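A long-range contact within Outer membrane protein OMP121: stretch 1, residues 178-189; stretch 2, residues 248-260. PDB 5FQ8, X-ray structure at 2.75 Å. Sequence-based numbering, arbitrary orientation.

Stretch 1 (178-189) EYNGGVQWSTVL
Stretch 2 248-260: FFDAGFRYSNSLS

Two neighbouring antiparallel strands of an outer membrane protein join here edge to edge, a backbone hydrogen-bond ladder supporting one face rich in aromatic side chains and another that is mostly polar. The strand axes run at 159° and approach to 4.5 Å, and the two stretches bury 957 Å² between them. The strand residues of both stretches are extended, with phi mostly between -110° and -155° and psi between 124° and 162°; Gly-252 and Val-188 depart in phi, at -62° and -73°.

Register is fixed by pairing Gly-182 with Ser-256, CA to CA 4.8 Å, and stepping in opposite directions along the two chains. This pair is hydrogen-bonded almost linearly: Gly-182 N to Ser-256 O is 2.9 Å and Ser-256 N to Gly-182 O is 3.0 Å. Two residues away, Asn-180 N donates to Ser-258 O at 2.8 Å, and Ser-258 N returns the bond to Asn-180 O at 2.7 Å. In the other direction, Gln-184 pairs with Arg-254, N to O 2.9 Å both ways, then Ser-186 with Gly-252, where Ser-186 N to Gly-252 O is 3.0 Å and Gly-252 N to Ser-186 O is 2.6 Å. Between these rungs lie the non-hydrogen-bonded pairs, such as Val-183 with Tyr-255, whose CA atoms are 4.5 Å apart.

Those intervening pairs carry the aromatic face. Phe-253 (chi1 t, chi2 82°) directs its edge toward the face of Trp-185 (chi1 m, chi2 -99°); the five-membered ring of Trp-185 and the phenyl ring have centroids 5.2 Å apart and planes at 72°. Val-183, with chi1 t, adds an aliphatic surface, its CG1 lying 3.6 Å from Phe-253 CE1. Farther along, Tyr-179 (chi1 t, chi2 70°) serves two chemistries: its CD1 packs 3.5 Å from Leu-259 CD1, while its OH donates to Asn-257 OD1 at 2.9 Å. Asn-257, chi1 m, supplies the acceptor at the ring's edge. The missing side chain of Gly-181 matters here, since an ideal CB would sit 2.2 Å from Tyr-179 OH.

On the other face, the long side chains of Gln-184 (chi1 p, chi2 t) and Arg-254 (chi1 and chi2 t, chi3 p) lie together. Gln-184 OE1 sits over the guanidinium, 3.5 Å from Arg-254 NH2, at an angle too poor for a hydrogen bond; both atoms are satisfied elsewhere in the structure. Several of the other positions on this face are small: Ser-256 and Ser-258 are both t, and Gly-252, without a side chain, leaves space for Ser-186 OG (chi1 p), which would lie 2.0 Å from an ideal Gly-252 CB.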

# COMPACT_ATOMS: atom_id res chain seq x y z
N GLU B 178 36.82 -12.86 27.18
CA GLU B 178 36.35 -14.21 26.88
C GLU B 178 35.77 -14.25 25.48
O GLU B 178 34.87 -13.48 25.16
CB GLU B 178 35.30 -14.65 27.89
CG GLU B 178 34.76 -16.02 27.63
CD GLU B 178 33.68 -16.39 28.60
OE1 GLU B 178 33.54 -15.67 29.61
OE2 GLU B 178 32.96 -17.37 28.34
N TYR B 179 36.28 -15.15 24.66
CA TYR B 179 35.78 -15.36 23.31
C TYR B 179 35.12 -16.73 23.21
O TYR B 179 35.63 -17.70 23.76
CB TYR B 179 36.89 -15.26 22.30
CG TYR B 179 36.54 -15.74 20.91
CD1 TYR B 179 35.66 -15.04 20.12
CD2 TYR B 179 37.13 -16.88 20.39
CE1 TYR B 179 35.36 -15.46 18.85
CE2 TYR B 179 36.84 -17.30 19.12
CZ TYR B 179 35.95 -16.59 18.35
OH TYR B 179 35.66 -17.02 17.08
N ASN B 180 33.98 -16.80 22.53
CA ASN B 180 33.35 -18.06 22.16
C ASN B 180 33.14 -18.06 20.66
O ASN B 180 32.50 -17.15 20.13
CB ASN B 180 32.03 -18.27 22.88
CG ASN B 180 32.19 -18.51 24.35
OD1 ASN B 180 32.39 -19.64 24.79
ND2 ASN B 180 32.12 -17.45 25.14
N GLY B 181 33.68 -19.06 19.98
CA GLY B 181 33.53 -19.16 18.55
C GLY B 181 32.93 -20.50 18.19
O GLY B 181 33.43 -21.54 18.61
N GLY B 182 31.85 -20.50 17.42
CA GLY B 182 31.08 -21.70 17.20
C GLY B 182 30.80 -21.94 15.73
O GLY B 182 30.85 -21.04 14.91
N VAL B 183 30.48 -23.19 15.44
CA VAL B 183 30.17 -23.65 14.10
C VAL B 183 29.24 -24.84 14.26
O VAL B 183 29.49 -25.71 15.09
CB VAL B 183 31.45 -24.04 13.34
CG1 VAL B 183 31.12 -25.00 12.25
CG2 VAL B 183 32.11 -22.83 12.77
N GLN B 184 28.15 -24.88 13.51
CA GLN B 184 27.25 -26.01 13.70
C GLN B 184 26.42 -26.25 12.45
O GLN B 184 26.10 -25.33 11.71
CB GLN B 184 26.32 -25.82 14.91
CG GLN B 184 25.11 -25.03 14.63
CD GLN B 184 24.03 -25.26 15.64
OE1 GLN B 184 24.28 -25.32 16.84
NE2 GLN B 184 22.80 -25.39 15.17
N TRP B 185 26.10 -27.52 12.23
CA TRP B 185 25.33 -27.96 11.09
C TRP B 185 23.96 -28.42 11.53
O TRP B 185 23.77 -28.90 12.64
CB TRP B 185 26.04 -29.10 10.38
CG TRP B 185 27.28 -28.73 9.77
CD1 TRP B 185 27.49 -28.44 8.47
CD2 TRP B 185 28.53 -28.57 10.42
NE1 TRP B 185 28.80 -28.11 8.26
CE2 TRP B 185 29.46 -28.19 9.46
CE3 TRP B 185 28.95 -28.72 11.73
CZ2 TRP B 185 30.78 -27.97 9.76
CZ3 TRP B 185 30.26 -28.50 12.03
CH2 TRP B 185 31.16 -28.13 11.05
N SER B 186 22.99 -28.29 10.63
CA SER B 186 21.66 -28.84 10.85
C SER B 186 21.28 -29.71 9.66
O SER B 186 21.47 -29.30 8.52
CB SER B 186 20.64 -27.74 11.07
OG SER B 186 20.82 -26.66 10.18
N THR B 187 20.81 -30.92 9.94
CA THR B 187 20.23 -31.80 8.94
C THR B 187 18.83 -32.24 9.36
O THR B 187 18.46 -32.18 10.53
CB THR B 187 21.08 -33.03 8.69
OG1 THR B 187 21.09 -33.81 9.88
CG2 THR B 187 22.47 -32.63 8.31
N VAL B 188 18.07 -32.73 8.38
CA VAL B 188 16.65 -32.99 8.58
C VAL B 188 16.45 -34.22 9.45
O VAL B 188 17.09 -35.25 9.25
CB VAL B 188 15.96 -33.12 7.22
CG1 VAL B 188 16.59 -34.24 6.42
CG2 VAL B 188 14.49 -33.34 7.41
N LEU B 189 15.54 -34.11 10.42
CA LEU B 189 15.44 -35.04 11.54
C LEU B 189 14.44 -36.15 11.33
O LEU B 189 14.72 -37.30 11.68
CB LEU B 189 15.06 -34.29 12.81
CG LEU B 189 14.79 -35.16 14.04
CD1 LEU B 189 16.04 -35.87 14.43
CD2 LEU B 189 14.29 -34.33 15.19
N PHE B 248 16.45 -33.63 -1.10
CA PHE B 248 16.17 -32.26 -1.50
C PHE B 248 16.84 -31.29 -0.56
O PHE B 248 17.14 -30.15 -0.94
CB PHE B 248 14.66 -32.03 -1.55
CG PHE B 248 14.25 -30.60 -1.54
CD1 PHE B 248 14.41 -29.81 -2.65
CD2 PHE B 248 13.70 -30.04 -0.40
CE1 PHE B 248 14.03 -28.50 -2.63
CE2 PHE B 248 13.31 -28.73 -0.38
CZ PHE B 248 13.48 -27.96 -1.49
N PHE B 249 17.12 -31.72 0.65
CA PHE B 249 17.66 -30.83 1.65
C PHE B 249 19.18 -30.80 1.58
O PHE B 249 19.84 -31.68 1.03
CB PHE B 249 17.18 -31.26 3.03
CG PHE B 249 15.68 -31.20 3.17
CD1 PHE B 249 14.90 -32.26 2.77
CD2 PHE B 249 15.07 -30.09 3.70
CE1 PHE B 249 13.54 -32.22 2.90
CE2 PHE B 249 13.71 -30.04 3.83
CZ PHE B 249 12.94 -31.10 3.43
N ASP B 250 19.73 -29.71 2.09
CA ASP B 250 21.15 -29.51 2.21
C ASP B 250 21.54 -29.77 3.65
O ASP B 250 20.77 -30.31 4.44
CB ASP B 250 21.52 -28.08 1.82
CG ASP B 250 21.44 -27.81 0.35
OD1 ASP B 250 21.40 -28.77 -0.45
OD2 ASP B 250 21.44 -26.62 -0.00
N ALA B 251 22.72 -29.34 4.02
CA ALA B 251 23.08 -29.23 5.42
C ALA B 251 23.02 -27.77 5.80
O ALA B 251 23.65 -26.93 5.15
CB ALA B 251 24.47 -29.81 5.67
N GLY B 252 22.22 -27.45 6.80
CA GLY B 252 22.28 -26.11 7.34
C GLY B 252 23.65 -25.84 7.90
O GLY B 252 24.33 -26.74 8.39
N PHE B 253 24.09 -24.60 7.79
CA PHE B 253 25.34 -24.18 8.40
C PHE B 253 25.10 -22.92 9.21
O PHE B 253 24.28 -22.08 8.82
CB PHE B 253 26.41 -23.95 7.37
CG PHE B 253 27.75 -23.60 7.96
CD1 PHE B 253 28.59 -24.60 8.43
CD2 PHE B 253 28.16 -22.29 8.06
CE1 PHE B 253 29.82 -24.29 8.97
CE2 PHE B 253 29.39 -21.98 8.59
CZ PHE B 253 30.21 -22.98 9.06
N ARG B 254 25.78 -22.82 10.34
CA ARG B 254 25.65 -21.67 11.23
C ARG B 254 27.01 -21.40 11.85
O ARG B 254 27.66 -22.32 12.34
CB ARG B 254 24.59 -21.92 12.31
CG ARG B 254 24.38 -20.77 13.26
CD ARG B 254 23.64 -21.16 14.55
NE ARG B 254 24.54 -21.57 15.62
CZ ARG B 254 24.17 -21.70 16.89
NH1 ARG B 254 22.92 -21.44 17.24
NH2 ARG B 254 25.03 -22.09 17.81
N TYR B 255 27.44 -20.14 11.82
CA TYR B 255 28.69 -19.73 12.44
C TYR B 255 28.43 -18.61 13.42
O TYR B 255 27.70 -17.68 13.12
CB TYR B 255 29.73 -19.31 11.41
CG TYR B 255 29.37 -18.14 10.54
CD1 TYR B 255 29.65 -16.84 10.94
CD2 TYR B 255 28.81 -18.33 9.30
CE1 TYR B 255 29.35 -15.77 10.14
CE2 TYR B 255 28.50 -17.26 8.49
CZ TYR B 255 28.78 -15.98 8.92
OH TYR B 255 28.49 -14.91 8.13
N SER B 256 29.01 -18.72 14.61
CA SER B 256 28.78 -17.75 15.67
C SER B 256 30.09 -17.23 16.20
O SER B 256 31.09 -17.94 16.23
CB SER B 256 28.00 -18.35 16.83
OG SER B 256 28.07 -17.46 17.93
N ASN B 257 30.09 -15.96 16.63
CA ASN B 257 31.25 -15.31 17.23
C ASN B 257 30.75 -14.49 18.40
O ASN B 257 29.87 -13.65 18.24
CB ASN B 257 31.97 -14.40 16.22
CG ASN B 257 32.70 -15.17 15.15
OD1 ASN B 257 33.76 -15.70 15.38
ND2 ASN B 257 32.14 -15.21 13.97
N SER B 258 31.32 -14.73 19.58
CA SER B 258 30.93 -13.99 20.77
C SER B 258 32.16 -13.52 21.53
O SER B 258 33.09 -14.31 21.74
CB SER B 258 30.06 -14.84 21.68
OG SER B 258 29.83 -14.17 22.90
N LEU B 259 32.16 -12.26 21.95
CA LEU B 259 33.26 -11.65 22.68
C LEU B 259 32.72 -10.98 23.94
O LEU B 259 31.57 -10.58 24.00
CB LEU B 259 33.97 -10.63 21.81
CG LEU B 259 35.48 -10.50 21.81
CD1 LEU B 259 36.07 -11.73 21.20
CD2 LEU B 259 35.85 -9.31 20.98
N SER B 260 33.57 -10.84 24.96
CA SER B 260 33.17 -10.07 26.13
C SER B 260 34.39 -9.46 26.80
O SER B 260 35.48 -10.01 26.72
CB SER B 260 32.38 -10.94 27.11
OG SER B 260 33.25 -11.66 27.94